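Local coordinates for DisA protein (Sorangium cellulosum, PDB 6CCA) that probably transfers methyl groups to carbon, building the gem-dimethyl unit of disorazol while the polyketide rides on the assembly line, at residues A[28-33]-A[214-219]; A[56-61]-A[152-157]; A[282-287]-A[291-296]; A[355-360]-A[366-371]. All coordinates share one frame; numbering follows the deposited sequence.

Interaction 1 of 4, residues A[28-33]-A[214-219]; sequences ERFEPL and DARVPH
Arg216 lays its guanidinium flat over one face of the Phe30 ring, the two planes only 10° apart, so the pair is a parallel stack and not an edge contact. The overlap is displaced toward the rim: NH1 of Arg216 comes 3.6 Å from CD2 of Phe30, while CZ of Arg216 stands 4.0 Å from the centroid of the ring and 25° off its normal. Although the flat groups are parallel, the two side chains as a whole meet at about a right angle. The bends in the arginine chain at chi2 (-72°) and chi3 explain how the group is turned broadside to the phenyl ring. Stacking uses a face of the guanidinium and leaves its N-H bonds directed within their own plane, and NH1 of Arg216 indeed forms a salt bridge to Asp301, which would hold the cation over the aromatic face. Next to the stack Leu33 splits its two methyls between neighbours. CD2 of Leu33 touches the aliphatic CD of Arg216 at 3.7 Å, and CD1 of Leu33 presses on CB of Ala215 at 3.5 Å, closer than carbons usually come. No hydrogen bond crosses between the segments. The pair is thus a cation-pi stack backed by a small apolar patch, and it seats the N-terminal loop before helix 34-41 against the C-terminal end of helix 196-216, close to strand 300-306 of the methyltransferase sheet.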
# COMPACT_ATOMS: atom_id res chain seq x y z
N GLU A 28 0.66 12.57 29.31
CA GLU A 28 1.49 13.23 28.35
C GLU A 28 2.92 13.37 28.87
O GLU A 28 3.18 14.10 29.85
CB GLU A 28 0.89 14.61 28.05
CG GLU A 28 -0.54 14.51 27.56
CD GLU A 28 -1.08 15.86 27.07
OE1 GLU A 28 -1.37 16.77 27.89
OE2 GLU A 28 -1.22 16.00 25.86
N ARG A 29 3.86 12.68 28.23
CA ARG A 29 5.20 12.65 28.69
C ARG A 29 6.11 13.55 27.91
O ARG A 29 7.23 13.81 28.31
CB ARG A 29 5.74 11.23 28.68
CG ARG A 29 4.86 10.25 29.46
CD ARG A 29 5.44 8.85 29.40
NE ARG A 29 4.56 7.87 30.04
CZ ARG A 29 4.53 7.62 31.34
NH1 ARG A 29 5.31 8.29 32.18
NH2 ARG A 29 3.71 6.71 31.83
N PHE A 30 5.66 14.08 26.80
CA PHE A 30 6.42 15.11 26.10
C PHE A 30 5.42 15.96 25.32
O PHE A 30 4.30 15.55 25.14
CB PHE A 30 7.50 14.48 25.18
CG PHE A 30 6.93 13.48 24.16
CD1 PHE A 30 6.51 13.91 22.90
CD2 PHE A 30 6.87 12.10 24.43
CE1 PHE A 30 5.99 13.03 21.94
CE2 PHE A 30 6.37 11.21 23.46
CZ PHE A 30 5.92 11.69 22.23
N GLU A 31 5.83 17.14 24.90
CA GLU A 31 4.96 18.07 24.18
C GLU A 31 4.66 17.68 22.72
O GLU A 31 5.45 17.00 22.10
CB GLU A 31 5.65 19.45 24.18
CG GLU A 31 5.64 20.03 25.61
CD GLU A 31 4.23 20.40 26.07
OE1 GLU A 31 3.79 21.52 25.74
OE2 GLU A 31 3.54 19.58 26.75
N PRO A 32 3.51 18.09 22.21
CA PRO A 32 3.16 17.83 20.82
C PRO A 32 4.24 18.40 19.94
O PRO A 32 4.70 19.54 20.14
CB PRO A 32 1.81 18.51 20.64
CG PRO A 32 1.23 18.60 22.01
CD PRO A 32 2.39 18.73 22.94
N LEU A 33 4.72 17.61 19.00
CA LEU A 33 5.75 18.10 18.08
C LEU A 33 5.45 18.02 16.57
O LEU A 33 6.26 18.43 15.76
CB LEU A 33 7.11 17.56 18.42
CG LEU A 33 7.31 16.06 18.26
CD1 LEU A 33 8.63 15.76 17.57
CD2 LEU A 33 7.24 15.44 19.65
N ASP A 214 15.36 14.16 15.65
CA ASP A 214 16.07 15.41 15.87
C ASP A 214 15.37 16.27 16.89
O ASP A 214 15.99 16.92 17.63
CB ASP A 214 16.17 16.21 14.60
CG ASP A 214 17.24 15.71 13.69
OD1 ASP A 214 18.13 14.95 14.11
OD2 ASP A 214 17.15 16.09 12.54
N ALA A 215 14.06 16.26 16.89
CA ALA A 215 13.30 16.98 17.88
C ALA A 215 13.37 16.42 19.30
O ALA A 215 13.40 17.16 20.22
CB ALA A 215 11.86 17.09 17.46
N ARG A 216 13.38 15.12 19.45
CA ARG A 216 13.28 14.50 20.75
C ARG A 216 14.61 14.21 21.39
O ARG A 216 14.74 14.27 22.60
CB ARG A 216 12.59 13.14 20.65
CG ARG A 216 11.14 13.19 20.21
CD ARG A 216 10.15 13.73 21.23
NE ARG A 216 10.50 13.55 22.63
CZ ARG A 216 10.38 12.44 23.34
NH1 ARG A 216 9.93 11.29 22.81
NH2 ARG A 216 10.75 12.49 24.61
N VAL A 217 15.59 13.80 20.59
CA VAL A 217 16.86 13.30 21.16
C VAL A 217 17.46 14.30 22.14
O VAL A 217 17.87 13.90 23.24
CB VAL A 217 17.88 12.91 20.08
CG1 VAL A 217 19.32 12.93 20.58
CG2 VAL A 217 17.54 11.52 19.56
N PRO A 218 17.45 15.59 21.78
CA PRO A 218 18.05 16.56 22.69
C PRO A 218 17.46 16.58 24.08
O PRO A 218 18.15 16.97 25.00
CB PRO A 218 17.75 17.90 22.00
CG PRO A 218 17.89 17.54 20.57
CD PRO A 218 17.14 16.22 20.48
N HIS A 219 16.19 16.18 24.22
CA HIS A 219 15.52 16.19 25.49
C HIS A 219 15.46 14.87 26.22
O HIS A 219 14.84 14.79 27.26
CB HIS A 219 14.16 16.78 25.30
CG HIS A 219 14.21 18.13 24.69
ND1 HIS A 219 13.89 18.36 23.37
CD2 HIS A 219 14.62 19.31 25.19
CE1 HIS A 219 14.07 19.64 23.09
NE2 HIS A 219 14.51 20.24 24.18

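Interaction 2 of 4, residues A[56-61]-A[152-157]; sequences PAFDAL and APYVRL
Phe58 points the edge of its ring at the face of Tyr154, a T-shaped pair with centroids 5.2 Å apart and planes inclined at 76°. The leading atom is CZ of Phe58, which approaches CE1 of Tyr154 to 3.8 Å, while CE2 of Phe58 lies above the middle of the tyrosine ring. Close by, Leu61 carries the other half of the tight region: its CD2 meets CB of Tyr154 at 3.7 Å. With CG anti to the backbone N (chi1 180°), the leucine reaches across to the facing helix and its methyls part, one to the tyrosine and one to the valine. The second of these contacts is looser, CD1 of Leu61 lying 4.0 Å from CG2 of Val155 as the two side chains slide past each other in opposite directions. This is parallel helix-helix packing in the helical part of the chain: the axes of segments 56-61 and 152-157, on helices 55-75 and 152-163, run 10° apart, 11.0 Å at closest approach. The wide spacing suits a layer filled by large side chains. All four touching residues are buried, and Tyr154 is further held by a hydrogen bond from its OH group to Asn195 and by an edge-to-face pairing with Phe343. By contrast, Pro56, Asp59 and Arg156 sit on the outward surfaces of the two helices, exposed and without a part in the packing.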
# COMPACT_ATOMS: atom_id res chain seq x y z
N PRO A 56 2.55 11.36 -16.80
CA PRO A 56 2.13 10.85 -18.12
C PRO A 56 2.38 9.35 -18.24
O PRO A 56 1.52 8.60 -18.78
CB PRO A 56 3.03 11.65 -19.09
CG PRO A 56 3.22 12.99 -18.36
CD PRO A 56 3.42 12.55 -16.91
N ALA A 57 3.48 8.89 -17.63
CA ALA A 57 3.79 7.45 -17.70
C ALA A 57 2.77 6.62 -16.89
O ALA A 57 2.30 5.59 -17.36
CB ALA A 57 5.22 7.17 -17.30
N PHE A 58 2.43 7.10 -15.69
CA PHE A 58 1.45 6.40 -14.87
C PHE A 58 0.07 6.49 -15.48
O PHE A 58 -0.70 5.54 -15.39
CB PHE A 58 1.54 6.86 -13.41
CG PHE A 58 2.61 6.16 -12.67
CD1 PHE A 58 3.91 6.64 -12.68
CD2 PHE A 58 2.34 4.96 -12.02
CE1 PHE A 58 4.92 5.93 -12.06
CE2 PHE A 58 3.35 4.28 -11.36
CZ PHE A 58 4.63 4.73 -11.39
N ASP A 59 -0.25 7.59 -16.16
CA ASP A 59 -1.52 7.65 -16.91
C ASP A 59 -1.56 6.61 -17.99
O ASP A 59 -2.58 5.89 -18.14
CB ASP A 59 -1.79 9.06 -17.53
CG ASP A 59 -2.12 10.14 -16.49
OD1 ASP A 59 -2.39 9.83 -15.32
OD2 ASP A 59 -1.98 11.33 -16.86
N ALA A 60 -0.45 6.43 -18.69
CA ALA A 60 -0.39 5.42 -19.72
C ALA A 60 -0.43 4.00 -19.15
O ALA A 60 -1.01 3.07 -19.76
CB ALA A 60 0.87 5.58 -20.58
N LEU A 61 0.16 3.83 -17.98
CA LEU A 61 0.04 2.53 -17.27
C LEU A 61 -1.41 2.18 -16.99
O LEU A 61 -1.80 1.02 -17.10
CB LEU A 61 0.95 2.56 -16.03
CG LEU A 61 0.95 1.31 -15.17
CD1 LEU A 61 1.55 0.16 -15.91
CD2 LEU A 61 1.70 1.53 -13.92
N ALA A 152 8.52 0.89 -15.54
CA ALA A 152 8.98 -0.43 -16.04
C ALA A 152 8.70 -1.61 -15.07
O ALA A 152 8.24 -2.68 -15.51
CB ALA A 152 10.46 -0.37 -16.45
N PRO A 153 8.99 -1.48 -13.75
CA PRO A 153 8.75 -2.65 -12.89
C PRO A 153 7.28 -2.98 -12.70
O PRO A 153 6.94 -4.14 -12.50
CB PRO A 153 9.37 -2.26 -11.56
CG PRO A 153 9.48 -0.76 -11.63
CD PRO A 153 9.73 -0.42 -13.04
N TYR A 154 6.42 -1.96 -12.85
CA TYR A 154 4.98 -2.16 -12.81
C TYR A 154 4.53 -2.91 -14.09
O TYR A 154 3.74 -3.85 -14.00
CB TYR A 154 4.24 -0.82 -12.69
CG TYR A 154 4.68 -0.02 -11.47
CD1 TYR A 154 5.84 0.75 -11.51
CD2 TYR A 154 3.96 -0.00 -10.33
CE1 TYR A 154 6.31 1.43 -10.43
CE2 TYR A 154 4.41 0.68 -9.19
CZ TYR A 154 5.58 1.41 -9.25
OH TYR A 154 6.12 2.16 -8.19
N VAL A 155 5.07 -2.51 -15.22
CA VAL A 155 4.76 -3.14 -16.52
C VAL A 155 5.18 -4.61 -16.45
O VAL A 155 4.42 -5.54 -16.80
CB VAL A 155 5.44 -2.42 -17.68
CG1 VAL A 155 5.30 -3.18 -18.98
CG2 VAL A 155 4.83 -1.02 -17.84
N ARG A 156 6.41 -4.83 -15.99
CA ARG A 156 6.95 -6.17 -15.82
C ARG A 156 6.02 -7.04 -14.98
O ARG A 156 5.66 -8.14 -15.39
CB ARG A 156 8.34 -6.11 -15.18
CG ARG A 156 9.46 -5.85 -16.17
CD ARG A 156 10.82 -6.13 -15.54
NE ARG A 156 10.98 -7.53 -15.18
CZ ARG A 156 11.06 -7.97 -13.93
NH1 ARG A 156 10.99 -7.12 -12.91
NH2 ARG A 156 11.20 -9.27 -13.69
N LEU A 157 5.64 -6.55 -13.81
CA LEU A 157 4.77 -7.31 -12.93
C LEU A 157 3.40 -7.62 -13.62
O LEU A 157 2.87 -8.70 -13.49
CB LEU A 157 4.52 -6.53 -11.64
CG LEU A 157 3.53 -7.24 -10.71
CD1 LEU A 157 4.02 -8.65 -10.41
CD2 LEU A 157 3.31 -6.49 -9.39

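Interaction 3 of 4, residues A[282-287]-A[291-296]; sequences QPLDLE and VAQGFS
Gln293 grips the backbone of Asp285 with both ends of its carboxamide. OE1 of Gln293 accepts from N of Asp285 at 2.8 Å, the donor lying in the carbonyl plane on a lone pair, and NE2 of Gln293 donates a hydrogen bond to O of Asp285, also at 2.8 Å and with a fairly straight N-H...O angle of 164°. The side chain, extended beyond CG, thus behaves like a strand neighbour. A second amide works in the reverse sense: NE2 of Gln282 donates to O of Gln293 at 3.2 Å, within its own amide plane, and more weakly to O of Gly294. Beside the Gln282 amide sits the Phe295 ring. NE2 of Gln282 lies over one face, offset toward the rim, and on the opposite face CD2 of Leu284 makes a CH-pi contact 4.2 Å from the ring centroid, 11° off the normal. At the ring edge, in plane, O of Pro283 approaches CE1 of Phe295 to 3.2 Å. One water donates to both O of Pro283 and O of Gln293, joining the segments again. Further out, a type I turn from Val291 to Gly294 presents Gln293, and Gly294 at its end adopts a positive phi (95°). NE2 of Gln293 also bonds to O of Asp289, while Phe256 and Leu325 touch the Phe295 side chain. Side-chain amides here supply the pairing that two irregular segments lack, so the loop between strands 279-281 and 300-306 is closed by backbone-directed hydrogen bonds around a buried aromatic ring.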
# COMPACT_ATOMS: atom_id res chain seq x y z
N GLN A 282 9.89 -9.30 16.39
CA GLN A 282 8.78 -9.88 17.17
C GLN A 282 7.52 -9.88 16.32
O GLN A 282 7.17 -8.83 15.74
CB GLN A 282 8.54 -9.00 18.42
CG GLN A 282 7.59 -9.54 19.48
CD GLN A 282 7.74 -8.80 20.85
OE1 GLN A 282 8.76 -8.20 21.16
NE2 GLN A 282 6.70 -8.89 21.67
N PRO A 283 6.80 -11.00 16.27
CA PRO A 283 5.56 -11.04 15.53
C PRO A 283 4.48 -10.10 16.15
O PRO A 283 4.45 -9.90 17.34
CB PRO A 283 5.12 -12.49 15.60
CG PRO A 283 6.25 -13.24 16.12
CD PRO A 283 7.23 -12.34 16.79
N LEU A 284 3.61 -9.60 15.33
CA LEU A 284 2.48 -8.77 15.78
C LEU A 284 1.38 -8.76 14.79
O LEU A 284 1.56 -8.44 13.60
CB LEU A 284 2.89 -7.33 15.97
CG LEU A 284 1.80 -6.34 16.42
CD1 LEU A 284 1.08 -6.71 17.71
CD2 LEU A 284 2.53 -5.02 16.66
N ASP A 285 0.18 -9.05 15.31
CA ASP A 285 -1.04 -9.06 14.57
C ASP A 285 -1.88 -7.99 15.23
O ASP A 285 -2.23 -8.15 16.39
CB ASP A 285 -1.75 -10.39 14.73
CG ASP A 285 -3.04 -10.46 13.89
OD1 ASP A 285 -3.50 -9.43 13.41
OD2 ASP A 285 -3.57 -11.55 13.69
N LEU A 286 -2.14 -6.86 14.54
CA LEU A 286 -2.75 -5.71 15.24
C LEU A 286 -4.23 -5.97 15.54
O LEU A 286 -4.78 -5.38 16.49
CB LEU A 286 -2.68 -4.42 14.41
CG LEU A 286 -1.38 -3.66 14.38
CD1 LEU A 286 -1.51 -2.53 13.35
CD2 LEU A 286 -0.99 -3.13 15.76
N GLU A 287 -4.81 -6.84 14.71
CA GLU A 287 -6.16 -7.33 14.89
C GLU A 287 -6.33 -8.24 16.12
O GLU A 287 -7.41 -8.61 16.44
CB GLU A 287 -6.65 -8.05 13.63
CG GLU A 287 -6.93 -7.08 12.44
CD GLU A 287 -7.58 -7.76 11.24
OE1 GLU A 287 -6.91 -8.14 10.30
OE2 GLU A 287 -8.80 -7.95 11.21
N VAL A 291 -1.23 -6.66 23.88
CA VAL A 291 -0.50 -6.97 25.11
C VAL A 291 -0.27 -8.46 25.30
O VAL A 291 0.83 -8.89 25.70
CB VAL A 291 -1.24 -6.36 26.34
CG1 VAL A 291 -0.55 -6.74 27.64
CG2 VAL A 291 -1.33 -4.86 26.18
N ALA A 292 -1.30 -9.26 25.03
CA ALA A 292 -1.15 -10.73 24.92
C ALA A 292 0.06 -11.08 24.06
O ALA A 292 0.79 -12.01 24.38
CB ALA A 292 -2.41 -11.37 24.37
N GLN A 293 0.32 -10.29 23.00
CA GLN A 293 1.44 -10.58 22.10
C GLN A 293 2.81 -10.09 22.56
O GLN A 293 3.79 -10.24 21.86
CB GLN A 293 1.12 -10.12 20.70
CG GLN A 293 -0.13 -10.73 20.12
CD GLN A 293 -0.54 -10.15 18.83
OE1 GLN A 293 0.10 -10.38 17.77
NE2 GLN A 293 -1.66 -9.44 18.84
N GLY A 294 2.89 -9.50 23.77
CA GLY A 294 4.13 -9.11 24.35
C GLY A 294 4.50 -7.64 24.10
O GLY A 294 5.66 -7.34 24.16
N PHE A 295 3.54 -6.79 23.76
CA PHE A 295 3.72 -5.33 23.49
C PHE A 295 2.89 -4.43 24.46
O PHE A 295 1.64 -4.35 24.36
CB PHE A 295 3.20 -4.96 22.11
CG PHE A 295 3.93 -5.64 21.01
CD1 PHE A 295 3.52 -6.89 20.55
CD2 PHE A 295 5.04 -5.05 20.44
CE1 PHE A 295 4.22 -7.52 19.54
CE2 PHE A 295 5.75 -5.69 19.47
CZ PHE A 295 5.34 -6.93 19.03
N SER A 296 3.55 -3.66 25.28
CA SER A 296 2.80 -2.88 26.26
C SER A 296 2.17 -1.57 25.74
O SER A 296 2.63 -0.97 24.74
CB SER A 296 3.70 -2.64 27.46
OG SER A 296 4.91 -2.10 27.04
O HOH W 1 4.52 -11.36 19.43

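Interaction 4 of 4, residues A[355-360]-A[366-371]; sequences WLFEDA and WSPLLS
Phe357 turns one face of its ring to the carbonyl of Ser367, whose O lies 3.3 Å above the ring plane, displaced toward the rim. At the edge, in plane, is CB of Ala360. CE1 and CZ of Phe357 both come to 3.3 Å from O of Ser367, and CD1 of Phe357 packs on CB of Pro368 at 3.9 Å. With its CG held between the backbone N and the carbonyl carbon (chi1 65°), the ring is brought over the Ser367-Pro368 peptide. A second flat pair lies beside it: the indoles of Trp355 and Trp366 meet at a slant, CH2 of Trp355 standing 4.0 Å from CD1 of Trp366 and 3.8 Å from the backbone O of Trp366. That carbonyl has its hydrogen bond from NE1 of Trp354. NE1 of Trp355 donates to O of Gly349, so the Trp355 nitrogen is engaged by a loop carbonyl while its CH2 corner does the packing. Both segments belong to the loop between helices 342-346 and 372-381, and the tryptophans pack this loop against helix 102-114, Trp366 on Asp106, Ser107 and Ala110 and Trp355 on Arg103. After Trp366 comes an ST turn, in which OG of Ser367 accepts from N of Leu369 at 2.9 Å; the same hydroxyl is bonded to O of Met364. Across the contact there is no hydrogen bond. Its chemistry is mainly van der Waals packing, with a carbonyl oxygen set over an aromatic face, while NE1 of Trp355, O of Trp366 and OG of Ser367 bond outside it.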
# COMPACT_ATOMS: atom_id res chain seq x y z
N TRP A 355 -8.67 -7.96 0.07
CA TRP A 355 -10.12 -8.18 0.19
C TRP A 355 -10.57 -8.45 1.65
O TRP A 355 -11.76 -8.84 1.93
CB TRP A 355 -10.55 -9.33 -0.71
CG TRP A 355 -10.45 -9.01 -2.16
CD1 TRP A 355 -9.53 -9.50 -3.03
CD2 TRP A 355 -11.27 -8.12 -2.89
NE1 TRP A 355 -9.72 -8.95 -4.28
CE2 TRP A 355 -10.78 -8.10 -4.22
CE3 TRP A 355 -12.33 -7.29 -2.54
CZ2 TRP A 355 -11.32 -7.25 -5.20
CZ3 TRP A 355 -12.85 -6.47 -3.51
CH2 TRP A 355 -12.37 -6.47 -4.82
N LEU A 356 -9.64 -8.22 2.58
CA LEU A 356 -9.85 -8.61 4.01
C LEU A 356 -10.90 -7.73 4.63
O LEU A 356 -11.63 -8.15 5.51
CB LEU A 356 -8.48 -8.53 4.75
CG LEU A 356 -8.39 -9.24 6.12
CD1 LEU A 356 -8.52 -10.76 6.04
CD2 LEU A 356 -7.08 -8.87 6.78
N PHE A 357 -10.98 -6.48 4.18
CA PHE A 357 -11.86 -5.51 4.78
C PHE A 357 -13.32 -5.94 4.93
O PHE A 357 -13.90 -6.49 3.99
CB PHE A 357 -11.77 -4.14 4.06
CG PHE A 357 -12.26 -4.17 2.64
CD1 PHE A 357 -11.44 -4.63 1.61
CD2 PHE A 357 -13.55 -3.76 2.34
CE1 PHE A 357 -11.90 -4.66 0.29
CE2 PHE A 357 -14.01 -3.80 1.03
CZ PHE A 357 -13.18 -4.25 -0.00
N GLU A 358 -13.91 -5.60 6.07
CA GLU A 358 -15.29 -5.85 6.47
C GLU A 358 -16.07 -4.57 6.76
O GLU A 358 -17.19 -4.60 7.27
CB GLU A 358 -15.29 -6.76 7.71
CG GLU A 358 -14.88 -8.15 7.25
CD GLU A 358 -15.00 -9.22 8.30
OE1 GLU A 358 -15.43 -8.89 9.41
OE2 GLU A 358 -14.61 -10.38 7.99
N ASP A 359 -15.46 -3.44 6.40
CA ASP A 359 -15.97 -2.10 6.58
C ASP A 359 -15.81 -1.39 5.25
O ASP A 359 -15.15 -0.36 5.14
CB ASP A 359 -15.23 -1.32 7.71
CG ASP A 359 -13.69 -1.29 7.52
OD1 ASP A 359 -13.20 -1.95 6.58
OD2 ASP A 359 -12.97 -0.65 8.33
N ALA A 360 -16.53 -1.86 4.24
CA ALA A 360 -16.49 -1.26 2.91
C ALA A 360 -16.78 0.18 2.83
O ALA A 360 -16.17 0.85 2.02
CB ALA A 360 -17.42 -2.03 1.94
N TRP A 366 -14.24 -1.34 -4.12
CA TRP A 366 -13.48 -2.49 -4.59
C TRP A 366 -12.03 -2.46 -4.23
O TRP A 366 -11.16 -2.89 -5.01
CB TRP A 366 -13.64 -2.63 -6.08
CG TRP A 366 -15.01 -3.28 -6.44
CD1 TRP A 366 -15.64 -4.39 -5.87
CD2 TRP A 366 -15.86 -2.83 -7.48
NE1 TRP A 366 -16.83 -4.64 -6.53
CE2 TRP A 366 -16.98 -3.71 -7.52
CE3 TRP A 366 -15.80 -1.76 -8.34
CZ2 TRP A 366 -18.01 -3.54 -8.44
CZ3 TRP A 366 -16.80 -1.59 -9.22
CH2 TRP A 366 -17.90 -2.49 -9.27
N SER A 367 -11.79 -2.07 -2.97
CA SER A 367 -10.46 -1.83 -2.50
C SER A 367 -10.43 -1.73 -0.99
O SER A 367 -11.43 -1.43 -0.36
CB SER A 367 -9.95 -0.56 -3.11
OG SER A 367 -10.09 0.58 -2.27
N PRO A 368 -9.26 -1.96 -0.41
CA PRO A 368 -9.08 -1.65 1.00
C PRO A 368 -8.54 -0.26 1.22
O PRO A 368 -8.20 0.06 2.36
CB PRO A 368 -8.08 -2.70 1.43
CG PRO A 368 -7.19 -2.79 0.22
CD PRO A 368 -8.09 -2.64 -0.99
N LEU A 369 -8.45 0.55 0.18
CA LEU A 369 -7.66 1.80 0.24
C LEU A 369 -8.47 3.02 0.58
O LEU A 369 -9.71 3.04 0.33
CB LEU A 369 -7.01 2.05 -1.13
CG LEU A 369 -6.04 0.99 -1.65
CD1 LEU A 369 -5.49 1.38 -3.05
CD2 LEU A 369 -4.91 0.69 -0.70
N LEU A 370 -7.79 4.06 1.08
CA LEU A 370 -8.38 5.33 1.32
C LEU A 370 -7.65 6.42 0.62
O LEU A 370 -6.42 6.38 0.49
CB LEU A 370 -8.44 5.67 2.83
CG LEU A 370 -9.53 5.01 3.68
CD1 LEU A 370 -9.34 3.55 3.90
CD2 LEU A 370 -9.46 5.68 5.05
N SER A 371 -8.37 7.44 0.14
CA SER A 371 -7.71 8.59 -0.42
C SER A 371 -7.09 9.47 0.71
O SER A 371 -7.38 9.24 1.84
CB SER A 371 -8.70 9.51 -1.16
OG SER A 371 -9.62 10.07 -0.25

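How the interactions relate
From the N terminus, interaction 1 brings the loop before helix 34-41 to the far end of helix 196-216, closing a long, mostly helical stretch of chain. Interaction 2 falls within that span and pairs two of its helices; the two contacts lie on opposite sides of the chain's centre, about 41 Å between centres. Interactions 3 and 4 follow in series, each closing a short loop: the first between strands 279-281 and 300-306 of the methyltransferase sheet, the second between helices 342-346 and 372-381. No two contacts cross along the chain. Interactions 3 and 4 do meet in space, where OE1 of Glu287 packs against CD2 of Leu356 at 3.6 Å.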